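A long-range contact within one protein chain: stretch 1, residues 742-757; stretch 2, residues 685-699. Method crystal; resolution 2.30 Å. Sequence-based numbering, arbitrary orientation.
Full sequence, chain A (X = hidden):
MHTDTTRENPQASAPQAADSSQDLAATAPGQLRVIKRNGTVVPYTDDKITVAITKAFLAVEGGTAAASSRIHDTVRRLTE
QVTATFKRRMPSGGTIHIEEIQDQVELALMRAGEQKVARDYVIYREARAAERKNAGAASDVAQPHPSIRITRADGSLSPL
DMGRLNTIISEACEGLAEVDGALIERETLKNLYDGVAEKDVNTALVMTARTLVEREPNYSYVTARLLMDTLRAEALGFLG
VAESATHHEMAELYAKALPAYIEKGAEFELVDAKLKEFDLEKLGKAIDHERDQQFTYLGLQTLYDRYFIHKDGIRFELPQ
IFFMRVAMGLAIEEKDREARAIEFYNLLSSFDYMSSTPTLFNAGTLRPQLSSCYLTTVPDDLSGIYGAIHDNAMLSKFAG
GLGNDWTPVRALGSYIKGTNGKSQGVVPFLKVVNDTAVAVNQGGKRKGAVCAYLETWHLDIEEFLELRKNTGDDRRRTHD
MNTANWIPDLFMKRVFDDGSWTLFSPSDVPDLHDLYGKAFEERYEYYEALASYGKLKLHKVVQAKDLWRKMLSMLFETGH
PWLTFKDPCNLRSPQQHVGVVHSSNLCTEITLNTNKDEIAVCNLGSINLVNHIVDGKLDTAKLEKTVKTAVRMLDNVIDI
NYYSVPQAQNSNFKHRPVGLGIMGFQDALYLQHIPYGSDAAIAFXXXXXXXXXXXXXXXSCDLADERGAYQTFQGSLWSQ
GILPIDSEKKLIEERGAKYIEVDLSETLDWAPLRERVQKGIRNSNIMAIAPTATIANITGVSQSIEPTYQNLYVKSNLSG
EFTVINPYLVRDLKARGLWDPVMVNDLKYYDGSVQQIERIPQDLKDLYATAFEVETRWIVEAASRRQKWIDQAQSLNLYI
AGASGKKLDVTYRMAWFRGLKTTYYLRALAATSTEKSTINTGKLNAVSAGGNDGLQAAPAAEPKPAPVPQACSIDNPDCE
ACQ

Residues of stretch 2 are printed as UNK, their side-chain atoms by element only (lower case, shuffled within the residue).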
# COMPACT_ATOMS: atom_id res chain seq x y z
N VAL A 742 22.96 33.45 13.32
CA VAL A 742 23.85 32.70 14.20
C VAL A 742 24.20 33.56 15.40
O VAL A 742 24.33 34.79 15.28
CB VAL A 742 25.11 32.23 13.45
CG1 VAL A 742 25.81 33.39 12.78
CG2 VAL A 742 26.07 31.49 14.38
N ASP A 743 24.32 32.93 16.56
CA ASP A 743 24.72 33.64 17.76
C ASP A 743 26.14 34.18 17.61
O ASP A 743 27.02 33.51 17.07
CB ASP A 743 24.65 32.70 18.97
CG ASP A 743 25.01 33.39 20.26
OD1 ASP A 743 26.22 33.49 20.56
OD2 ASP A 743 24.09 33.84 20.98
N LEU A 744 26.36 35.40 18.10
CA LEU A 744 27.65 36.07 17.97
C LEU A 744 28.25 36.42 19.33
O LEU A 744 29.13 37.28 19.41
CB LEU A 744 27.49 37.34 17.12
CG LEU A 744 27.95 37.28 15.66
CD1 LEU A 744 27.46 36.02 14.95
CD2 LEU A 744 27.46 38.51 14.91
N SER A 745 27.82 35.75 20.40
CA SER A 745 28.30 36.08 21.73
C SER A 745 29.75 35.65 21.91
O SER A 745 30.26 34.75 21.22
CB SER A 745 27.43 35.42 22.80
OG SER A 745 27.58 34.01 22.79
N GLU A 746 30.43 36.32 22.84
CA GLU A 746 31.84 36.07 23.13
C GLU A 746 32.07 36.21 24.62
O GLU A 746 31.53 37.12 25.26
CB GLU A 746 32.74 37.06 22.37
CG GLU A 746 32.49 37.11 20.87
CD GLU A 746 33.33 38.16 20.18
OE1 GLU A 746 33.00 38.52 19.02
OE2 GLU A 746 34.31 38.64 20.79
N THR A 747 32.89 35.32 25.18
CA THR A 747 33.20 35.33 26.60
C THR A 747 34.67 35.65 26.89
O THR A 747 35.05 35.74 28.06
CB THR A 747 32.84 33.99 27.25
OG1 THR A 747 33.77 32.98 26.83
CG2 THR A 747 31.43 33.57 26.86
N LEU A 748 35.49 35.82 25.86
CA LEU A 748 36.90 36.13 26.00
C LEU A 748 37.19 37.51 25.40
O LEU A 748 36.32 38.14 24.80
CB LEU A 748 37.78 35.07 25.32
CG LEU A 748 38.20 33.86 26.15
CD1 LEU A 748 37.01 33.14 26.77
CD2 LEU A 748 39.01 32.90 25.28
N ASP A 749 38.43 37.96 25.58
CA ASP A 749 38.91 39.20 24.98
C ASP A 749 39.84 38.83 23.83
O ASP A 749 40.98 38.41 24.04
CB ASP A 749 39.64 40.07 26.01
CG ASP A 749 40.19 41.34 25.40
OD1 ASP A 749 39.66 41.78 24.35
OD2 ASP A 749 41.15 41.91 25.96
N TRP A 750 39.34 39.00 22.60
CA TRP A 750 40.08 38.60 21.41
C TRP A 750 40.90 39.73 20.81
O TRP A 750 41.76 39.46 19.97
CB TRP A 750 39.11 38.06 20.36
CG TRP A 750 38.51 36.74 20.71
CD1 TRP A 750 37.40 36.53 21.49
CD2 TRP A 750 38.97 35.45 20.30
NE1 TRP A 750 37.15 35.18 21.59
CE2 TRP A 750 38.10 34.50 20.87
CE3 TRP A 750 40.03 35.01 19.52
CZ2 TRP A 750 38.26 33.13 20.67
CZ3 TRP A 750 40.19 33.65 19.32
CH2 TRP A 750 39.31 32.72 19.89
N ALA A 751 40.66 40.98 21.21
CA ALA A 751 41.39 42.09 20.62
C ALA A 751 42.90 41.94 20.74
O ALA A 751 43.60 42.18 19.75
CB ALA A 751 40.92 43.41 21.24
N PRO A 752 43.47 41.55 21.89
CA PRO A 752 44.93 41.39 21.95
C PRO A 752 45.44 40.28 21.06
O PRO A 752 46.51 40.42 20.45
CB PRO A 752 45.19 41.10 23.44
CG PRO A 752 43.98 41.60 24.15
CD PRO A 752 42.85 41.35 23.21
N LEU A 753 44.71 39.16 20.97
CA LEU A 753 45.14 38.07 20.10
C LEU A 753 44.94 38.42 18.63
O LEU A 753 45.73 38.00 17.78
CB LEU A 753 44.39 36.79 20.46
CG LEU A 753 44.85 35.52 19.74
CD1 LEU A 753 46.31 35.22 20.05
CD2 LEU A 753 43.97 34.34 20.11
N ARG A 754 43.89 39.18 18.31
CA ARG A 754 43.70 39.65 16.95
C ARG A 754 44.85 40.52 16.48
O ARG A 754 45.04 40.68 15.27
CB ARG A 754 42.38 40.41 16.84
CG ARG A 754 42.05 40.90 15.43
CD ARG A 754 40.70 41.62 15.37
NE ARG A 754 39.58 40.69 15.53
CZ ARG A 754 38.95 40.45 16.68
NH1 ARG A 754 39.31 41.07 17.79
NH2 ARG A 754 37.94 39.59 16.71
N GLU A 755 45.63 41.09 17.40
CA GLU A 755 46.78 41.90 17.02
C GLU A 755 48.00 41.02 16.75
O GLU A 755 48.67 41.19 15.73
CB GLU A 755 47.09 42.92 18.12
CG GLU A 755 48.12 43.97 17.73
CD GLU A 755 48.51 44.86 18.89
OE1 GLU A 755 48.49 44.37 20.04
OE2 GLU A 755 48.85 46.03 18.65
N ARG A 756 48.29 40.08 17.65
CA ARG A 756 49.47 39.24 17.48
C ARG A 756 49.36 38.35 16.26
O ARG A 756 50.38 38.00 15.65
CB ARG A 756 49.71 38.39 18.73
CG ARG A 756 50.87 37.40 18.57
CD ARG A 756 51.63 37.17 19.87
NE ARG A 756 51.06 36.09 20.68
CZ ARG A 756 51.65 34.92 20.91
NH1 ARG A 756 52.85 34.64 20.41
NH2 ARG A 756 51.04 34.03 21.67
N VAL A 757 48.14 37.95 15.88
CA VAL A 757 47.98 37.07 14.73
C VAL A 757 48.43 37.78 13.46
O VAL A 757 49.03 37.16 12.57
CB VAL A 757 46.52 36.59 14.63
CG1 VAL A 757 45.58 37.76 14.45
CG2 VAL A 757 46.37 35.61 13.48
N UNK A 685 29.04 23.95 24.58
CA UNK A 685 29.64 23.72 23.26
C UNK A 685 30.22 25.00 22.69
O UNK A 685 31.28 24.98 22.05
c UNK A 685 28.60 23.14 22.31
N UNK A 686 29.53 26.12 22.90
CA UNK A 686 30.02 27.41 22.41
C UNK A 686 31.31 27.81 23.12
O UNK A 686 32.32 28.10 22.48
c UNK A 686 29.27 29.79 21.95
c UNK A 686 28.94 28.47 22.62
o UNK A 686 28.33 30.50 21.54
o UNK A 686 30.47 30.12 21.83
N UNK A 687 31.28 27.82 24.46
CA UNK A 687 32.39 28.37 25.23
C UNK A 687 33.61 27.44 25.22
O UNK A 687 34.74 27.92 25.24
c UNK A 687 31.94 28.64 26.66
c UNK A 687 30.79 29.62 26.75
c UNK A 687 30.23 29.73 28.14
o UNK A 687 29.01 29.79 28.33
n UNK A 687 31.11 29.76 29.14
N UNK A 688 33.40 26.13 25.22
CA UNK A 688 34.53 25.21 25.18
C UNK A 688 35.29 25.33 23.86
O UNK A 688 36.52 25.26 23.84
c UNK A 688 34.07 23.78 25.42
o UNK A 688 33.00 23.44 24.55
N UNK A 689 34.57 25.52 22.76
CA UNK A 689 35.24 25.72 21.48
C UNK A 689 35.95 27.07 21.43
O UNK A 689 37.05 27.18 20.88
c UNK A 689 36.27 22.33 19.48
c UNK A 689 34.34 24.30 19.56
s UNK A 689 36.00 24.01 18.93
c UNK A 689 34.24 25.61 20.33
N UNK A 690 35.33 28.10 22.00
CA UNK A 690 35.97 29.41 22.05
C UNK A 690 37.28 29.35 22.84
O UNK A 690 38.26 30.01 22.48
o UNK A 690 33.68 32.37 24.06
c UNK A 690 35.57 31.86 22.69
c UNK A 690 34.67 32.82 23.45
o UNK A 690 34.96 34.04 23.43
c UNK A 690 35.02 30.43 22.68
N UNK A 691 37.31 28.56 23.92
CA UNK A 691 38.52 28.43 24.71
C UNK A 691 39.60 27.68 23.94
O UNK A 691 40.74 28.16 23.82
c UNK A 691 38.21 27.73 26.03
N UNK A 692 39.27 26.50 23.41
CA UNK A 692 40.23 25.75 22.61
C UNK A 692 40.72 26.59 21.44
O UNK A 692 41.91 26.61 21.12
c UNK A 692 40.56 23.68 21.21
c UNK A 692 39.60 24.43 22.13
c UNK A 692 39.24 23.55 23.34
c UNK A 692 38.48 22.29 22.99
N UNK A 693 39.80 27.31 20.79
CA UNK A 693 40.17 28.12 19.63
C UNK A 693 41.20 29.18 19.99
O UNK A 693 42.20 29.36 19.29
o UNK A 693 39.30 29.81 18.15
c UNK A 693 38.93 28.78 19.04
N UNK A 694 40.96 29.90 21.09
CA UNK A 694 41.91 30.91 21.54
C UNK A 694 43.30 30.30 21.74
O UNK A 694 44.30 30.82 21.24
c UNK A 694 41.40 31.54 22.84
c UNK A 694 42.17 32.76 23.29
c UNK A 694 41.72 34.04 23.00
c UNK A 694 43.34 32.63 24.03
o UNK A 694 44.27 36.11 24.57
c UNK A 694 42.42 35.16 23.43
c UNK A 694 44.05 33.74 24.45
c UNK A 694 43.58 35.00 24.15
N UNK A 695 43.36 29.18 22.46
CA UNK A 695 44.64 28.55 22.75
C UNK A 695 45.29 27.99 21.48
O UNK A 695 46.50 28.12 21.28
c UNK A 695 43.99 29.66 26.82
c UNK A 695 42.48 27.81 27.01
c UNK A 695 44.45 27.44 23.79
o UNK A 695 42.58 29.50 28.67
c UNK A 695 44.44 29.16 25.63
c UNK A 695 42.94 27.31 25.81
c UNK A 695 43.02 28.99 27.49
c UNK A 695 43.94 27.97 25.10
N UNK A 696 44.49 27.36 20.61
CA UNK A 696 45.05 26.83 19.37
C UNK A 696 45.63 27.94 18.52
O UNK A 696 46.75 27.84 18.02
c UNK A 696 43.97 26.06 18.61
N UNK A 697 44.87 29.03 18.35
CA UNK A 697 45.38 30.16 17.58
C UNK A 697 46.61 30.75 18.26
O UNK A 697 47.61 31.07 17.61
c UNK A 697 41.97 31.55 16.30
c UNK A 697 43.17 30.64 16.48
c UNK A 697 44.27 31.21 17.39
c UNK A 697 44.84 32.51 16.80
N UNK A 698 46.56 30.89 19.59
CA UNK A 698 47.71 31.41 20.32
C UNK A 698 48.93 30.51 20.16
O UNK A 698 50.06 30.99 20.03
c UNK A 698 47.37 31.58 21.80
c UNK A 698 48.47 32.22 22.62
n UNK A 698 48.41 33.52 24.65
o UNK A 698 47.55 31.45 24.68
c UNK A 698 48.10 32.36 24.08
N UNK A 699 48.71 29.19 20.16
CA UNK A 699 49.82 28.25 19.98
C UNK A 699 50.45 28.41 18.60
O UNK A 699 51.68 28.32 18.45
c UNK A 699 49.34 26.82 20.18

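Position 685 carries a single side-chain carbon, out of reach of stretch 1: Ala685, small enough for a buried turn of helix. Position 686 has two carbons, the second bearing two oxygens, one of them near the Asp743 carboxylate. This is Asp686. Its OD2 and Asp743 OD1, 3.8 Å apart, are a like-charge approach, not a bond; each is hydrogen-bonded elsewhere in the structure. Position 687 shows three carbons ending in one oxygen and one nitrogen, its chain touching the Thr747 methyl: Gln687, a polar amide suited to exposure, with CG 4.0 Å from Thr747 CG2. Position 688, one carbon and one oxygen, is Ser688, compact; position 689, two carbons, sulfur and carbon unbranched, is Met689, apolar. Both suit burial beyond reach of stretch 1.

Position 690 has three carbons, the third carrying two oxygens that meet several donors of stretch 1. It is Glu690, extended (t, t) so that its carboxylate reaches the loop. OE1 accepts from Thr747 OG1 at 2.8 Å; OE2 accepts from Thr747 N at 3.0 Å and, nearly linearly, from Trp750 NE1 at 3.1 Å. Leu748 N gives OE2 a weak bond, also 3.1 Å. A buried carboxylate suits a place so rich in donors.

Position 691, one carbon pointing away, is Ala691, a buried methyl. Position 692, four carbons forked at the first with one longer arm, is Ile692, apolar, buried and out of reach. Position 693 has one carbon and one oxygen, the oxygen at the indole edge: Ser693, small, its OG 3.4 Å from Trp750 CH2.

Position 694 bears one carbon, then a ring of six carbons bearing an oxygen, packed among Leu748, Trp750 and Leu753. This is Tyr694. Its edge faces the indole of Trp750, while Leu753 CD2 lies over its own face, 3.8 Å from the ring centroid. Position 695 has the same composition, but CB points away: Tyr695, partly exposed, as its hydroxyl allows. Position 696, one carbon, is Ala696, compact and buried.

Position 697 repeats the forked pattern, touching Leu753 and Trp750: Ile697, apolar like them, CG2 3.9 Å from Leu753 CD2 and CD1 4.1 Å from Trp750 CZ3. Position 698 has three carbons and a terminal amide beside the Arg756 guanidinium: Gln698, its long chain bringing CG 3.3 Å from Arg756 NH2. Position 699, one carbon pointing away, is Ala699, small and buried.

The contact joins a polar clasp to an apolar patch. Glu690 gathers loop donors; Trp750 links both parts, NE1 bound to the carboxylate, six-membered ring against Tyr694 and Ile697. Leu753 brings in the helix of stretch 1, directed 28° from the stretch 2 helix.

Stretch 2 (685-699) ADQSMEAISYYAIQA
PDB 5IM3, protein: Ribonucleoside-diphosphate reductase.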